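Local structure of cytidylyltransferase (Leptospira borgpetersenii serovar Hardjo-bovis, 6OEW) at residues R192-Y197 with I228-K232; I13-A17 with R89-A94. The protein probably transfers a cytidylyl group from CTP to a sugar or related substrate, as a metal-dependent nucleotidyltransferase of the GT-A clan. One frame throughout, in Å; residues are numbered along the deposited sequence.

How the contacts relate
The two contacts lie on opposite sides of the chain's centre, with about 30 Å between their centres and about 18 Å between their nearest atoms. Contact 2 comes first along the chain and closes before contact 1 opens. It sets strand 11-16, a central strand of the mixed sheet, against helix 86-96 and belongs to the N-terminal nucleotide-binding part expected of a GT-A fold, close to a bound magnesium ion. Contact 1 lies at the periphery, where the loop after edge strand 185-187 meets helix 224-233, near the C-terminal end. One is thus a buried sheet-helix interface beside the metal site, the other a partly buried, charge-rich seam away from it.

Contact 1 of 2, residues R192-Y197 with I228-K232; sequences RDDSKY and IEVIK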
loop_
_atom_site.group_PDB
_atom_site.type_symbol
_atom_site.label_atom_id
_atom_site.label_comp_id
_atom_site.label_asym_id
_atom_site.label_seq_id
_atom_site.Cartn_x
_atom_site.Cartn_y
_atom_site.Cartn_z
ATOM N N ARG A 192 19.612 3.195 0.501
ATOM C CA ARG A 192 20.132 4.047 -0.556
ATOM C C ARG A 192 18.935 4.732 -1.195
ATOM O O ARG A 192 17.782 4.461 -0.840
ATOM C CB ARG A 192 20.933 3.248 -1.593
ATOM C CG ARG A 192 20.104 2.211 -2.337
ATOM C CD ARG A 192 20.978 1.307 -3.198
ATOM N NE ARG A 192 20.236 0.145 -3.691
ATOM C CZ ARG A 192 20.788 -0.880 -4.341
ATOM N NH1 ARG A 192 22.097 -0.894 -4.589
ATOM N NH2 ARG A 192 20.034 -1.900 -4.740
ATOM N N ASP A 193 19.192 5.635 -2.133
ATOM C CA ASP A 193 18.088 6.392 -2.736
ATOM C C ASP A 193 17.659 5.702 -4.033
ATOM O O ASP A 193 18.322 5.818 -5.062
ATOM C CB ASP A 193 18.494 7.847 -2.962
ATOM C CG ASP A 193 17.332 8.715 -3.447
ATOM O OD1 ASP A 193 16.237 8.166 -3.683
ATOM O OD2 ASP A 193 17.507 9.944 -3.586
ATOM N N ASP A 194 16.542 4.971 -3.972
ATOM C CA ASP A 194 15.956 4.278 -5.113
ATOM C C ASP A 194 14.739 4.991 -5.675
ATOM O O ASP A 194 13.992 4.388 -6.458
ATOM C CB ASP A 194 15.518 2.862 -4.742
ATOM C CG ASP A 194 16.673 1.949 -4.372
ATOM O OD1 ASP A 194 17.832 2.205 -4.758
ATOM O OD2 ASP A 194 16.388 0.940 -3.711
ATOM N N SER A 195 14.499 6.237 -5.279
ATOM C CA SER A 195 13.263 6.905 -5.675
ATOM C C SER A 195 13.150 7.087 -7.186
ATOM O O SER A 195 12.039 7.331 -7.686
ATOM C CB SER A 195 13.176 8.265 -5.003
ATOM O OG SER A 195 14.343 9.013 -5.302
ATOM N N LYS A 196 14.266 6.999 -7.924
ATOM C CA LYS A 196 14.192 7.154 -9.381
ATOM C C LYS A 196 13.459 6.004 -10.050
ATOM O O LYS A 196 13.115 6.115 -11.235
ATOM C CB LYS A 196 15.595 7.276 -9.988
ATOM C CG LYS A 196 16.461 6.032 -9.780
ATOM C CD LYS A 196 17.905 6.236 -10.239
ATOM C CE LYS A 196 18.769 5.053 -9.820
ATOM N NZ LYS A 196 20.181 5.179 -10.292
ATOM N N TYR A 197 13.207 4.910 -9.331
ATOM C CA TYR A 197 12.481 3.779 -9.890
ATOM C C TYR A 197 10.998 3.889 -9.565
ATOM O O TYR A 197 10.612 4.213 -8.439
ATOM C CB TYR A 197 13.042 2.457 -9.368
ATOM C CG TYR A 197 14.477 2.220 -9.776
ATOM C CD1 TYR A 197 14.814 1.955 -11.107
ATOM C CD2 TYR A 197 15.499 2.276 -8.841
ATOM C CE1 TYR A 197 16.141 1.747 -11.478
ATOM C CE2 TYR A 197 16.821 2.067 -9.200
ATOM C CZ TYR A 197 17.137 1.803 -10.516
ATOM O OH TYR A 197 18.455 1.598 -10.870
ATOM N N ILE A 228 15.455 -4.568 -6.946
ATOM C CA ILE A 228 16.299 -3.467 -7.397
ATOM C C ILE A 228 17.584 -3.995 -8.020
ATOM O O ILE A 228 18.073 -3.451 -9.016
ATOM C CB ILE A 228 16.588 -2.497 -6.239
ATOM C CG1 ILE A 228 15.277 -2.022 -5.604
ATOM C CG2 ILE A 228 17.428 -1.319 -6.728
ATOM C CD1 ILE A 228 14.319 -1.366 -6.587
ATOM N N GLU A 229 18.160 -5.063 -7.451
ATOM C CA GLU A 229 19.394 -5.601 -8.022
ATOM C C GLU A 229 19.156 -6.184 -9.408
ATOM O O GLU A 229 20.003 -6.043 -10.294
ATOM C CB GLU A 229 20.005 -6.647 -7.090
ATOM C CG GLU A 229 20.663 -6.047 -5.856
ATOM C CD GLU A 229 21.751 -5.033 -6.197
ATOM O OE1 GLU A 229 22.456 -5.215 -7.216
ATOM O OE2 GLU A 229 21.896 -4.045 -5.445
ATOM N N VAL A 230 18.003 -6.818 -9.624
ATOM C CA VAL A 230 17.688 -7.347 -10.949
ATOM C C VAL A 230 17.469 -6.213 -11.952
ATOM O O VAL A 230 17.915 -6.296 -13.104
ATOM C CB VAL A 230 16.470 -8.289 -10.868
ATOM C CG1 VAL A 230 15.790 -8.415 -12.214
ATOM C CG2 VAL A 230 16.907 -9.661 -10.391
ATOM N N ILE A 231 16.780 -5.145 -11.538
ATOM C CA ILE A 231 16.614 -3.966 -12.389
ATOM C C ILE A 231 17.968 -3.338 -12.705
ATOM O O ILE A 231 18.234 -2.927 -13.845
ATOM C CB ILE A 231 15.665 -2.948 -11.723
ATOM C CG1 ILE A 231 14.230 -3.488 -11.637
ATOM C CG2 ILE A 231 15.700 -1.620 -12.467
ATOM C CD1 ILE A 231 13.301 -2.702 -10.692
ATOM N N LYS A 232 18.860 -3.272 -11.710
ATOM C CA LYS A 232 20.181 -2.715 -11.973
ATOM C C LYS A 232 20.975 -3.578 -12.949
ATOM O O LYS A 232 21.749 -3.044 -13.755
ATOM C CB LYS A 232 20.951 -2.526 -10.661
ATOM C CG LYS A 232 20.404 -1.368 -9.826
ATOM C CD LYS A 232 21.322 -1.017 -8.649
ATOM C CE LYS A 232 20.747 0.131 -7.803
ATOM N NZ LYS A 232 20.533 1.400 -8.569
HETATM O O HOH W 1 18.746 0.052 -13.734
#
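Arg192 grips Glu229 end-on, its NH1 and NH2 both reaching the single oxygen OE2 near the guanidinium plane; the NH2 bond is the shorter, at 2.9 Å from OE2. The carboxylate plane is turned 34° from the guanidinium. Arg192 NE also forms a salt bridge with Asp194 OD1 (3.3 Å), so this arginine joins two acids and its guanidinium is held from both ends. Ile228 CG2 approaches Arg192 NH2 obliquely. Lys232 lays CE over one guanidinium face, 3.6 Å from Arg192 CZ, and a bend at its last torsion (chi4 -59°) turns NZ to donate to Tyr197 OH at 3.1 Å, at the edge of the ring. Lys196 NZ stands 4.2 Å from Lys232 NZ. A water accompanies the phenol, donating to Ile231 O.

The apolar part centres on Tyr197: Ile231 CG2 comes within 3.5 Å of Tyr197 CE1, and Ile228 CG2 lies 4.2 Å from Tyr197 CE2.

Asp194 begins a type I turn ending at Tyr197. The loop, which follows strand 185-187 and precedes helix 204-214, packs on helix 224-233, while its backbone also bonds to Thr141 and Arg144.

Contact 2 of 2, residues I13-A17 with R89-A94; sequences ILIQA and RYLDAA
Tyr90 reaches from helix 86-96 to strand 11-16, where its OH donates to Leu14 O at 2.8 Å. This is the helix-on-sheet layer of the α/β, Rossmann-like GT-A fold, strand and helix running roughly antiparallel with their axes 10.2 Å apart. The hydroxyl arrives from above the carbonyl plane, 46° out of it, and Leu14 O in turn lies at the edge of the tyrosine ring. Leu14 packs alongside the same ring: its CB is 3.5 Å from Tyr90 CE2, and its CD1 reaches on to Ala93 CB at 4.2 Å.

Gln16, two residues on and on the same side of the strand, crosses the tyrosine at about a right angle. With CG tucked between its own N and C (chi1 58°), the straight chain beyond carries OE1 to 3.5 Å from Tyr90 CE1, with amide and ring planes 49° apart. The polar partner of that oxygen is NH2 of Arg104 on strand 101-106, an arginine whose side chain also touches Tyr90. Arg89 passes the other flank of Gln16, NH1 standing 3.8 Å from Gln16 CB, while its guanidinium is held by Ser82 O through NE and by weak bonds from NH1 to Leu57 O and from NH2 to Ala83 O.

Further out, Leu14 is bonded through its backbone to Val103 and Leu105 of strand 101-106, and Leu156 of helix 153-162 and Ile172 pack on Tyr90. The Gln16 side chain is about 7 Å from a magnesium ion and about 7 Å from the side chain of Asp108, a residue seen to bind magnesium in this protein. At the loop end of the strand, Ala17 N comes to the edge of the Arg89 guanidinium, 4.2 Å from NH1.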
loop_
_atom_site.group_PDB
_atom_site.type_symbol
_atom_site.label_atom_id
_atom_site.label_comp_id
_atom_site.label_asym_id
_atom_site.label_seq_id
_atom_site.Cartn_x
_atom_site.Cartn_y
_atom_site.Cartn_z
ATOM N N ILE A 13 -3.639 -4.796 8.340
ATOM C CA ILE A 13 -3.156 -4.315 7.044
ATOM C C ILE A 13 -4.385 -4.052 6.175
ATOM O O ILE A 13 -5.061 -4.986 5.724
ATOM C CB ILE A 13 -2.192 -5.305 6.376
ATOM C CG1 ILE A 13 -0.977 -5.590 7.250
ATOM C CG2 ILE A 13 -1.736 -4.728 5.001
ATOM C CD1 ILE A 13 -0.123 -6.744 6.740
ATOM N N LEU A 14 -4.694 -2.772 5.958
ATOM C CA LEU A 14 -5.944 -2.349 5.342
ATOM C C LEU A 14 -5.602 -1.773 3.975
ATOM O O LEU A 14 -5.016 -0.687 3.883
ATOM C CB LEU A 14 -6.666 -1.325 6.215
ATOM C CG LEU A 14 -6.981 -1.741 7.642
ATOM C CD1 LEU A 14 -7.995 -0.776 8.219
ATOM C CD2 LEU A 14 -7.478 -3.181 7.714
ATOM N N ILE A 15 -5.951 -2.512 2.921
ATOM C CA ILE A 15 -5.569 -2.175 1.555
ATOM C C ILE A 15 -6.761 -1.563 0.844
ATOM O O ILE A 15 -7.778 -2.237 0.612
ATOM C CB ILE A 15 -5.088 -3.411 0.785
ATOM C CG1 ILE A 15 -4.079 -4.211 1.612
ATOM C CG2 ILE A 15 -4.503 -3.007 -0.582
ATOM C CD1 ILE A 15 -3.978 -5.600 1.104
ATOM N N GLN A 16 -6.630 -0.308 0.436
ATOM C CA GLN A 16 -7.680 0.315 -0.357
ATOM C C GLN A 16 -7.476 -0.013 -1.832
ATOM O O GLN A 16 -6.368 0.110 -2.371
ATOM C CB GLN A 16 -7.720 1.828 -0.129
ATOM C CG GLN A 16 -6.428 2.539 -0.456
ATOM C CD GLN A 16 -6.582 4.045 -0.400
ATOM O OE1 GLN A 16 -6.377 4.662 0.638
ATOM N NE2 GLN A 16 -6.958 4.644 -1.532
ATOM N N ALA A 17 -8.540 -0.476 -2.476
ATOM C CA ALA A 17 -8.447 -0.846 -3.882
ATOM C C ALA A 17 -9.824 -0.707 -4.494
ATOM O O ALA A 17 -10.831 -0.959 -3.829
ATOM C CB ALA A 17 -7.955 -2.285 -4.077
ATOM N N ARG A 89 -13.984 5.326 5.145
ATOM C CA ARG A 89 -13.826 3.912 4.806
ATOM C C ARG A 89 -12.829 3.230 5.740
ATOM O O ARG A 89 -13.072 2.104 6.203
ATOM C CB ARG A 89 -13.378 3.748 3.356
ATOM C CG ARG A 89 -13.688 2.358 2.789
ATOM C CD ARG A 89 -12.876 2.016 1.532
ATOM N NE ARG A 89 -13.149 2.957 0.444
ATOM C CZ ARG A 89 -12.465 2.977 -0.694
ATOM N NH1 ARG A 89 -11.480 2.087 -0.897
ATOM N NH2 ARG A 89 -12.777 3.876 -1.635
ATOM N N TYR A 90 -11.699 3.894 6.028
ATOM C CA TYR A 90 -10.696 3.296 6.916
ATOM C C TYR A 90 -11.169 3.293 8.359
ATOM O O TYR A 90 -10.870 2.360 9.118
ATOM C CB TYR A 90 -9.370 4.041 6.821
ATOM C CG TYR A 90 -8.449 3.457 5.800
ATOM C CD1 TYR A 90 -8.627 3.736 4.448
ATOM C CD2 TYR A 90 -7.409 2.605 6.176
ATOM C CE1 TYR A 90 -7.797 3.195 3.495
ATOM C CE2 TYR A 90 -6.570 2.056 5.231
ATOM C CZ TYR A 90 -6.779 2.351 3.889
ATOM O OH TYR A 90 -5.940 1.795 2.949
ATOM N N LEU A 91 -11.875 4.344 8.773
ATOM C CA LEU A 91 -12.354 4.387 10.150
ATOM C C LEU A 91 -13.435 3.332 10.369
ATOM O O LEU A 91 -13.421 2.614 11.375
ATOM C CB LEU A 91 -12.857 5.795 10.482
ATOM C CG LEU A 91 -13.157 6.131 11.936
ATOM C CD1 LEU A 91 -11.981 5.764 12.820
ATOM C CD2 LEU A 91 -13.495 7.599 12.077
ATOM N N ASP A 92 -14.365 3.199 9.414
ATOM C CA ASP A 92 -15.369 2.137 9.486
ATOM C C ASP A 92 -14.704 0.759 9.593
ATOM O O ASP A 92 -15.059 -0.060 10.454
ATOM C CB ASP A 92 -16.268 2.165 8.243
ATOM C CG ASP A 92 -17.309 3.293 8.235
ATOM O OD1 ASP A 92 -17.498 4.000 9.234
ATOM O OD2 ASP A 92 -17.946 3.468 7.165
ATOM N N ALA A 93 -13.739 0.487 8.711
ATOM C CA ALA A 93 -13.093 -0.819 8.692
ATOM C C ALA A 93 -12.329 -1.078 9.985
ATOM O O ALA A 93 -12.414 -2.172 10.554
ATOM C CB ALA A 93 -12.147 -0.922 7.498
ATOM N N ALA A 94 -11.569 -0.082 10.458
ATOM C CA ALA A 94 -10.772 -0.274 11.670
ATOM C C ALA A 94 -11.660 -0.565 12.871
ATOM O O ALA A 94 -11.352 -1.440 13.696
ATOM C CB ALA A 94 -9.907 0.956 11.928
#